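Local coordinates for chain length determinant protein (Shigella flexneri, PDB 4ZM5) that probably regulates the length of the O-antigen polysaccharide chains of lipopolysaccharide, acting as an oligomeric membrane protein with a large periplasmic domain, at residues A21-A26 with Q111-D116; T44-F49 with Q78-T83; S54-T59 with Q103-K108. The protein carries 1 engineered substitution. All coordinates share one frame; numbering follows the deposited sequence.

Interaction 1 of 3, residues A21-A26 with Q111-D116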
loop_
_atom_site.group_PDB
_atom_site.type_symbol
_atom_site.label_atom_id
_atom_site.label_comp_id
_atom_site.label_asym_id
_atom_site.label_seq_id
_atom_site.Cartn_x
_atom_site.Cartn_y
_atom_site.Cartn_z
ATOM N N ALA B 21 -10.784 -9.540 5.843
ATOM C CA ALA B 21 -11.407 -8.236 5.589
ATOM C C ALA B 21 -10.925 -7.104 6.547
ATOM O O ALA B 21 -10.572 -6.025 6.062
ATOM C CB ALA B 21 -12.910 -8.370 5.655
ATOM N N GLY B 22 -10.862 -7.394 7.856
ATOM C CA GLY B 22 -10.415 -6.483 8.910
ATOM C C GLY B 22 -8.959 -6.065 8.803
ATOM O O GLY B 22 -8.654 -4.874 8.884
ATOM N N TYR B 23 -8.045 -7.044 8.627
ATOM C CA TYR B 23 -6.612 -6.786 8.460
ATOM C C TYR B 23 -6.377 -6.030 7.151
ATOM O O TYR B 23 -5.581 -5.099 7.121
ATOM C CB TYR B 23 -5.787 -8.106 8.477
ATOM C CG TYR B 23 -4.313 -7.906 8.775
ATOM C CD1 TYR B 23 -3.879 -7.579 10.059
ATOM C CD2 TYR B 23 -3.354 -8.036 7.774
ATOM C CE1 TYR B 23 -2.533 -7.353 10.337
ATOM C CE2 TYR B 23 -1.993 -7.840 8.045
ATOM C CZ TYR B 23 -1.587 -7.502 9.335
ATOM O OH TYR B 23 -0.263 -7.271 9.652
ATOM N N ASN B 24 -7.102 -6.419 6.074
ATOM C CA ASN B 24 -6.988 -5.759 4.776
ATOM C C ASN B 24 -7.496 -4.334 4.872
ATOM O O ASN B 24 -6.891 -3.439 4.276
ATOM C CB ASN B 24 -7.710 -6.533 3.669
ATOM C CG ASN B 24 -7.678 -5.835 2.331
ATOM O OD1 ASN B 24 -6.662 -5.759 1.650
ATOM N ND2 ASN B 24 -8.765 -5.198 1.991
ATOM N N ASN B 25 -8.582 -4.108 5.619
ATOM C CA ASN B 25 -9.104 -2.748 5.785
ATOM C C ASN B 25 -8.094 -1.889 6.556
ATOM O O ASN B 25 -7.838 -0.758 6.150
ATOM C CB ASN B 25 -10.479 -2.728 6.464
ATOM C CG ASN B 25 -10.967 -1.336 6.718
ATOM O OD1 ASN B 25 -11.113 -0.529 5.795
ATOM N ND2 ASN B 25 -11.116 -0.991 7.987
ATOM N N ALA B 26 -7.495 -2.442 7.628
ATOM C CA ALA B 26 -6.484 -1.753 8.418
ATOM C C ALA B 26 -5.298 -1.382 7.540
ATOM O O ALA B 26 -4.874 -0.233 7.581
ATOM C CB ALA B 26 -6.037 -2.629 9.572
ATOM N N GLN B 111 0.351 -12.804 18.217
ATOM C CA GLN B 111 1.206 -11.838 18.905
ATOM C C GLN B 111 2.105 -11.124 17.908
ATOM O O GLN B 111 2.241 -9.914 18.013
ATOM C CB GLN B 111 2.039 -12.506 20.000
ATOM C CG GLN B 111 1.235 -12.904 21.229
ATOM C CD GLN B 111 2.106 -12.993 22.448
ATOM O OE1 GLN B 111 2.276 -12.016 23.179
ATOM N NE2 GLN B 111 2.677 -14.161 22.697
ATOM N N GLU B 112 2.690 -11.862 16.931
ATOM C CA GLU B 112 3.546 -11.344 15.849
ATOM C C GLU B 112 2.776 -10.332 15.015
ATOM O O GLU B 112 3.346 -9.310 14.629
ATOM C CB GLU B 112 4.044 -12.480 14.942
ATOM C CG GLU B 112 5.105 -13.373 15.557
ATOM C CD GLU B 112 5.617 -14.531 14.711
ATOM O OE1 GLU B 112 5.090 -14.756 13.598
ATOM O OE2 GLU B 112 6.548 -15.228 15.176
ATOM N N LEU B 113 1.473 -10.612 14.776
ATOM C CA LEU B 113 0.559 -9.783 14.003
ATOM C C LEU B 113 0.184 -8.520 14.738
ATOM O O LEU B 113 -0.014 -7.488 14.105
ATOM C CB LEU B 113 -0.709 -10.572 13.660
ATOM C CG LEU B 113 -0.607 -11.567 12.516
ATOM C CD1 LEU B 113 -1.845 -12.438 12.452
ATOM C CD2 LEU B 113 -0.291 -10.859 11.200
ATOM N N GLU B 114 0.054 -8.601 16.069
ATOM C CA GLU B 114 -0.261 -7.457 16.922
ATOM C C GLU B 114 0.888 -6.457 16.863
ATOM O O GLU B 114 0.645 -5.264 16.678
ATOM C CB GLU B 114 -0.536 -7.917 18.359
ATOM C CG GLU B 114 -1.219 -6.872 19.223
ATOM C CD GLU B 114 -1.434 -7.228 20.682
ATOM O OE1 GLU B 114 -0.950 -8.299 21.124
ATOM O OE2 GLU B 114 -2.078 -6.415 21.388
ATOM N N LYS B 115 2.144 -6.955 16.954
ATOM C CA LYS B 115 3.367 -6.147 16.872
ATOM C C LYS B 115 3.522 -5.575 15.467
ATOM O O LYS B 115 3.860 -4.409 15.325
ATOM C CB LYS B 115 4.603 -6.980 17.265
ATOM C CG LYS B 115 5.904 -6.176 17.379
ATOM C CD LYS B 115 7.027 -6.876 16.609
ATOM C CE LYS B 115 8.302 -6.076 16.530
ATOM N NZ LYS B 115 9.157 -6.518 15.389
ATOM N N ASP B 116 3.225 -6.383 14.439
ATOM C CA ASP B 116 3.293 -6.006 13.022
ATOM C C ASP B 116 2.343 -4.832 12.731
ATOM O O ASP B 116 2.757 -3.851 12.103
ATOM C CB ASP B 116 2.957 -7.229 12.129
ATOM C CG ASP B 116 3.298 -7.068 10.665
ATOM O OD1 ASP B 116 4.509 -6.923 10.346
ATOM O OD2 ASP B 116 2.372 -7.158 9.829
#

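Interaction 2 of 3, residues T44-F49 with Q78-T83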
loop_
_atom_site.group_PDB
_atom_site.type_symbol
_atom_site.label_atom_id
_atom_site.label_comp_id
_atom_site.label_asym_id
_atom_site.label_seq_id
_atom_site.Cartn_x
_atom_site.Cartn_y
_atom_site.Cartn_z
ATOM N N THR B 44 0.741 -13.797 2.713
ATOM C CA THR B 44 1.610 -13.267 3.747
ATOM C C THR B 44 1.225 -13.882 5.078
ATOM O O THR B 44 2.115 -14.287 5.826
ATOM C CB THR B 44 1.518 -11.725 3.725
ATOM O OG1 THR B 44 2.134 -11.275 2.528
ATOM C CG2 THR B 44 2.220 -11.050 4.887
ATOM N N LEU B 45 -0.094 -13.989 5.347
ATOM C CA LEU B 45 -0.629 -14.535 6.583
ATOM C C LEU B 45 -0.426 -16.045 6.706
ATOM O O LEU B 45 -0.004 -16.512 7.776
ATOM C CB LEU B 45 -2.094 -14.149 6.756
ATOM C CG LEU B 45 -2.246 -12.705 7.210
ATOM C CD1 LEU B 45 -3.649 -12.230 7.057
ATOM C CD2 LEU B 45 -1.812 -12.536 8.627
ATOM N N ILE B 46 -0.655 -16.806 5.632
ATOM C CA ILE B 46 -0.377 -18.247 5.702
ATOM C C ILE B 46 1.182 -18.443 5.783
ATOM O O ILE B 46 1.652 -19.292 6.553
ATOM C CB ILE B 46 -1.087 -19.090 4.590
ATOM C CG1 ILE B 46 -0.984 -20.615 4.853
ATOM C CG2 ILE B 46 -0.670 -18.705 3.181
ATOM C CD1 ILE B 46 -1.587 -21.066 6.243
ATOM N N GLY B 47 1.937 -17.564 5.104
ATOM C CA GLY B 47 3.390 -17.501 5.142
ATOM C C GLY B 47 3.912 -17.317 6.554
ATOM O O GLY B 47 4.801 -18.054 6.975
ATOM N N ARG B 48 3.322 -16.373 7.320
ATOM C CA ARG B 48 3.695 -16.091 8.716
ATOM C C ARG B 48 3.365 -17.319 9.610
ATOM O O ARG B 48 4.173 -17.676 10.479
ATOM C CB ARG B 48 3.014 -14.794 9.234
ATOM C CG ARG B 48 3.606 -14.288 10.554
ATOM C CD ARG B 48 3.069 -12.930 11.028
ATOM N NE ARG B 48 3.860 -11.780 10.558
ATOM C CZ ARG B 48 5.049 -11.441 11.038
ATOM N NH1 ARG B 48 5.622 -12.168 11.986
ATOM N NH2 ARG B 48 5.692 -10.389 10.551
ATOM N N PHE B 49 2.208 -17.995 9.351
ATOM C CA PHE B 49 1.794 -19.165 10.120
ATOM C C PHE B 49 2.736 -20.347 9.864
ATOM O O PHE B 49 3.288 -20.899 10.824
ATOM C CB PHE B 49 0.334 -19.550 9.824
ATOM C CG PHE B 49 -0.199 -20.611 10.772
ATOM C CD1 PHE B 49 -0.736 -20.259 12.013
ATOM C CD2 PHE B 49 -0.108 -21.967 10.453
ATOM C CE1 PHE B 49 -1.184 -21.247 12.907
ATOM C CE2 PHE B 49 -0.531 -22.949 11.363
ATOM C CZ PHE B 49 -1.076 -22.581 12.575
ATOM N N GLN B 78 2.714 -27.801 -5.453
ATOM C CA GLN B 78 1.671 -26.820 -5.126
ATOM C C GLN B 78 2.016 -26.183 -3.789
ATOM O O GLN B 78 2.235 -26.914 -2.827
ATOM C CB GLN B 78 0.288 -27.491 -5.058
ATOM C CG GLN B 78 -0.312 -27.852 -6.415
ATOM C CD GLN B 78 -1.729 -27.358 -6.456
ATOM O OE1 GLN B 78 -2.447 -27.337 -5.433
ATOM N NE2 GLN B 78 -2.143 -26.891 -7.632
ATOM N N GLN B 79 2.067 -24.853 -3.716
ATOM C CA GLN B 79 2.383 -24.138 -2.472
ATOM C C GLN B 79 1.305 -24.370 -1.415
ATOM O O GLN B 79 1.614 -24.601 -0.248
ATOM C CB GLN B 79 2.560 -22.635 -2.716
ATOM C CG GLN B 79 3.762 -22.294 -3.576
ATOM C CD GLN B 79 3.864 -20.803 -3.646
ATOM O OE1 GLN B 79 4.130 -20.129 -2.630
ATOM N NE2 GLN B 79 3.586 -20.243 -4.832
ATOM N N LEU B 80 0.040 -24.313 -1.830
ATOM C CA LEU B 80 -1.067 -24.523 -0.918
ATOM C C LEU B 80 -1.964 -25.661 -1.417
ATOM O O LEU B 80 -2.040 -25.910 -2.623
ATOM C CB LEU B 80 -1.872 -23.232 -0.740
ATOM C CG LEU B 80 -1.133 -22.071 -0.096
ATOM C CD1 LEU B 80 -1.940 -20.813 -0.193
ATOM C CD2 LEU B 80 -0.722 -22.379 1.355
ATOM N N PRO B 81 -2.622 -26.410 -0.515
ATOM C CA PRO B 81 -2.627 -26.278 0.946
ATOM C C PRO B 81 -1.431 -26.982 1.615
ATOM O O PRO B 81 -0.581 -27.582 0.942
ATOM C CB PRO B 81 -3.978 -26.879 1.322
ATOM C CG PRO B 81 -4.155 -27.980 0.316
ATOM C CD PRO B 81 -3.483 -27.525 -0.960
ATOM N N LEU B 82 -1.343 -26.861 2.948
ATOM C CA LEU B 82 -0.271 -27.476 3.711
ATOM C C LEU B 82 -0.828 -28.535 4.626
ATOM O O LEU B 82 -1.868 -28.336 5.255
ATOM C CB LEU B 82 0.528 -26.428 4.515
ATOM C CG LEU B 82 1.152 -25.278 3.698
ATOM C CD1 LEU B 82 1.505 -24.110 4.597
ATOM C CD2 LEU B 82 2.393 -25.741 2.941
ATOM N N THR B 83 -0.135 -29.673 4.668
ATOM C CA THR B 83 -0.467 -30.830 5.485
ATOM C C THR B 83 0.426 -30.832 6.714
ATOM O O THR B 83 1.665 -30.873 6.609
ATOM C CB THR B 83 -0.309 -32.123 4.658
ATOM O OG1 THR B 83 -1.298 -32.122 3.647
ATOM C CG2 THR B 83 -0.486 -33.376 5.485
#

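Interaction 3 of 3, residues S54-T59 with Q103-K108. Engineered in segment 54-59: Pro57 (natural residue Ala).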
loop_
_atom_site.group_PDB
_atom_site.type_symbol
_atom_site.label_atom_id
_atom_site.label_comp_id
_atom_site.label_asym_id
_atom_site.label_seq_id
_atom_site.Cartn_x
_atom_site.Cartn_y
_atom_site.Cartn_z
ATOM N N SER B 54 7.271 -24.199 11.222
ATOM C CA SER B 54 8.476 -24.879 10.756
ATOM C C SER B 54 9.555 -24.993 11.851
ATOM O O SER B 54 10.443 -25.846 11.725
ATOM C CB SER B 54 9.039 -24.189 9.518
ATOM O OG SER B 54 9.593 -22.928 9.844
ATOM N N ALA B 55 9.468 -24.174 12.927
ATOM C CA ALA B 55 10.415 -24.258 14.038
ATOM C C ALA B 55 10.174 -25.546 14.881
ATOM O O ALA B 55 11.134 -26.173 15.360
ATOM C CB ALA B 55 10.307 -23.014 14.906
ATOM N N LEU B 56 8.891 -25.937 15.030
ATOM C CA LEU B 56 8.435 -27.096 15.814
ATOM C C LEU B 56 9.029 -28.430 15.292
ATOM O O LEU B 56 9.608 -29.130 16.116
ATOM C CB LEU B 56 6.892 -27.200 15.889
ATOM C CG LEU B 56 6.003 -26.022 16.359
ATOM C CD1 LEU B 56 4.810 -26.529 17.072
ATOM C CD2 LEU B 56 6.747 -24.972 17.191
ATOM N N PRO B 57 9.002 -28.780 13.973
ATOM C CA PRO B 57 9.630 -30.035 13.537
ATOM C C PRO B 57 11.076 -30.165 14.010
ATOM O O PRO B 57 11.457 -31.234 14.475
ATOM C CB PRO B 57 9.546 -29.950 12.010
ATOM C CG PRO B 57 8.342 -29.145 11.750
ATOM C CD PRO B 57 8.370 -28.100 12.818
ATOM N N GLU B 58 11.846 -29.066 13.957
ATOM C CA GLU B 58 13.247 -28.999 14.384
ATOM C C GLU B 58 13.414 -29.120 15.895
ATOM O O GLU B 58 14.290 -29.869 16.342
ATOM C CB GLU B 58 13.900 -27.689 13.917
ATOM C CG GLU B 58 14.048 -27.580 12.406
ATOM C CD GLU B 58 15.096 -28.450 11.733
ATOM O OE1 GLU B 58 15.907 -29.101 12.432
ATOM O OE2 GLU B 58 15.126 -28.442 10.485
ATOM N N THR B 59 12.619 -28.356 16.674
ATOM C CA THR B 59 12.667 -28.328 18.141
ATOM C C THR B 59 12.207 -29.677 18.744
ATOM O O THR B 59 12.821 -30.172 19.690
ATOM C CB THR B 59 11.824 -27.145 18.628
ATOM O OG1 THR B 59 12.487 -25.943 18.267
ATOM C CG2 THR B 59 11.554 -27.158 20.110
ATOM N N GLN B 103 -2.579 -24.652 17.889
ATOM C CA GLN B 103 -3.048 -23.567 18.768
ATOM C C GLN B 103 -1.878 -22.728 19.301
ATOM O O GLN B 103 -1.978 -21.500 19.375
ATOM C CB GLN B 103 -3.873 -24.123 19.947
ATOM C CG GLN B 103 -4.698 -23.063 20.704
ATOM C CD GLN B 103 -5.587 -22.242 19.788
ATOM O OE1 GLN B 103 -6.432 -22.776 19.049
ATOM N NE2 GLN B 103 -5.384 -20.927 19.788
ATOM N N GLN B 104 -0.790 -23.405 19.679
ATOM C CA GLN B 104 0.456 -22.830 20.177
ATOM C C GLN B 104 1.037 -21.847 19.145
ATOM O O GLN B 104 1.390 -20.719 19.493
ATOM C CB GLN B 104 1.439 -23.983 20.460
ATOM C CG GLN B 104 2.626 -23.627 21.318
ATOM C CD GLN B 104 3.549 -24.812 21.495
ATOM O OE1 GLN B 104 4.614 -24.878 20.869
ATOM N NE2 GLN B 104 3.168 -25.772 22.350
ATOM N N VAL B 105 1.108 -22.291 17.867
ATOM C CA VAL B 105 1.597 -21.522 16.714
ATOM C C VAL B 105 0.618 -20.364 16.459
ATOM O O VAL B 105 1.059 -19.231 16.300
ATOM C CB VAL B 105 1.813 -22.425 15.454
ATOM C CG1 VAL B 105 2.148 -21.604 14.215
ATOM C CG2 VAL B 105 2.907 -23.460 15.705
ATOM N N ASP B 106 -0.697 -20.651 16.481
ATOM C CA ASP B 106 -1.765 -19.676 16.278
ATOM C C ASP B 106 -1.625 -18.494 17.276
ATOM O O ASP B 106 -1.746 -17.340 16.866
ATOM C CB ASP B 106 -3.143 -20.362 16.380
ATOM C CG ASP B 106 -4.330 -19.435 16.228
ATOM O OD1 ASP B 106 -4.680 -19.105 15.071
ATOM O OD2 ASP B 106 -4.883 -19.005 17.267
ATOM N N ASP B 107 -1.285 -18.787 18.545
ATOM C CA ASP B 107 -1.087 -17.778 19.585
ATOM C C ASP B 107 0.155 -16.924 19.314
ATOM O O ASP B 107 0.080 -15.697 19.437
ATOM C CB ASP B 107 -0.989 -18.423 20.986
ATOM C CG ASP B 107 -2.245 -19.133 21.453
ATOM O OD1 ASP B 107 -3.354 -18.760 20.985
ATOM O OD2 ASP B 107 -2.123 -20.064 22.288
ATOM N N LYS B 108 1.286 -17.559 18.945
ATOM C CA LYS B 108 2.538 -16.865 18.647
ATOM C C LYS B 108 2.360 -15.922 17.447
ATOM O O LYS B 108 2.836 -14.783 17.494
ATOM C CB LYS B 108 3.676 -17.876 18.385
ATOM C CG LYS B 108 5.039 -17.221 18.151
ATOM C CD LYS B 108 6.195 -18.213 18.125
ATOM C CE LYS B 108 7.531 -17.550 17.837
ATOM N NZ LYS B 108 7.906 -16.495 18.831
#

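Interaction 1 of 3, residues A21-A26 with Q111-D116
Tyr23 of helix 17-31 spans the gap to Leu113 and Asp116 of the long helix 91-159, joining a helix of the base domain to the rod of the periplasmic region. The backbones stay well apart, with 9.5 Å between the nearest CA atoms, those of Tyr23 and Leu113, and Tyr23 is the residue of 21-26 that bridges this distance. Its CG is anti to the backbone N (chi1 -161°), which carries the ring outward until its hydroxyl points at Asp116, with Leu113 off to one side. The carboxylate of Asp116 stands at the ring edge, Tyr23 OH lying 2.6 Å from Asp116 OD2. Ring and carboxylate planes differ by 17°, so the two flat groups are nearly coplanar, although the side chains themselves run at about a right angle. The angle at this close polar pair is poor, and it does not qualify as a hydrogen bond. In the base-and-rod fold of the Wzz family, helix 91-159 starts at the sheet and runs out beyond the base, and this contact lies along its base-proximal part. Leu113 adds an apolar touch from one helical turn earlier: its CD2 reaches Tyr23 CZ at 4.1 Å, obliquely to the ring. Leu41 of helix 38-53 touches Tyr23, Leu45 of the same helix touches Leu113, and Ile224 touches both; Tyr23 and Leu113 are buried. Arg48 forms a salt bridge with Glu112 and only a long, weak ion pair with Asp116 OD1, while Lys115 reaches Asp16 of the third subunit.

Interaction 2 of 3, residues T44-F49 with Q78-T83
Ile46 of helix 38-53 packs against Leu80 and Leu82, which lead into and begin strand 82-88, so that the helix leans on one end of the antiparallel sheet in the alpha/beta base domain. The closest packing is between Ile46 and Leu80, whose side chains pass each other pointing in opposing senses. Leu80 CD2 lies 3.9 Å from Ile46 CG1 and 4.1 Å from Ile46 CG2, nestling against both branches, whereas Leu80 CD1 meets CG2 of Ile46 at 4.2 Å. CG1 of Ile46 is anti to the backbone N (chi1 -169°), which turns that branch toward the leucines. Ile12 of the neighbouring strand and Tyr227 also touch Ile46, consistent with its burial. On the outer side the packing thins: Leu80 is itself partly exposed, and the side chain of the exposed Gln79 stays 7.7 Å or more from the helix segment, with Asn77 of the third subunit beside it. The loop before the strand holds a cis peptide bond between Leu80 and Pro81, after which Leu82 makes a backbone hydrogen bond with Ile12 of strand 6-13. The second leucine touches more lightly: Leu82 CD1 comes only to 4.3 Å from Ile46 CG1.

Interaction 3 of 3, residues S54-T59 with Q103-K108
Leu56, near the start of helix 55-61, lays its side chain against Val105 and Gln104 of helix 91-159. Along the first segment, Ser54 precedes the contact and turns its hydroxyl back to hydrogen-bond Ser51 O. Ala55 follows, its carbonyl O accepting the backbone N of Thr59 at 2.9 Å. Leu56 then makes the crossing: its CG stands beside the backbone N (chi1 -53°), directing CD1 to 3.9 Å from Val105 CG2, while its CG lies 4.1 Å from the same methyl. The two side chains meet at a slant, and the exposed Gln104, extended beyond CG, brings OE1 to 4.1 Å from Leu56 CD1, a van der Waals touch of oxygen on methyl. Pro57 is an engineered residue, alanine in the natural sequence; it has no backbone N-H to donate and sits in the early part of the helix. At Thr59, OG1 makes a weak bond to Ala55 O. On the partner helix, Gln103 NE2 binds Asp107 OD1 with an N-H...acceptor angle of 150°, one turn on. Helix 55-61 rests on strand 68-73 through Leu56 and Pro57 on Leu69, helix 38-53 covers Val105 through Ala52 and Phe53, and Met231 of the third subunit packs on Ala55, Glu58 and Thr59.

Overall arrangement
From the N terminus, helix 17-31 opens the widest loop, which interaction 1 closes 85 residues on against helix 91-159. Both other contacts nest inside it. Interaction 2 closes a shorter loop from helix 38-53 to the start of strand 82-88, and interaction 3 starts from the following helix 55-61 before that loop is complete, ending on helix 91-159, so interactions 2 and 3 cross. Helix 91-159 serves interactions 1 and 3 on adjoining segments, their centres about 19 Å apart. Helix 38-53 links the set: Leu45 meets Leu113 of interaction 1, and Phe49 packs on Val105 of interaction 3. Together they tie helices and sheet of the base to the long helix.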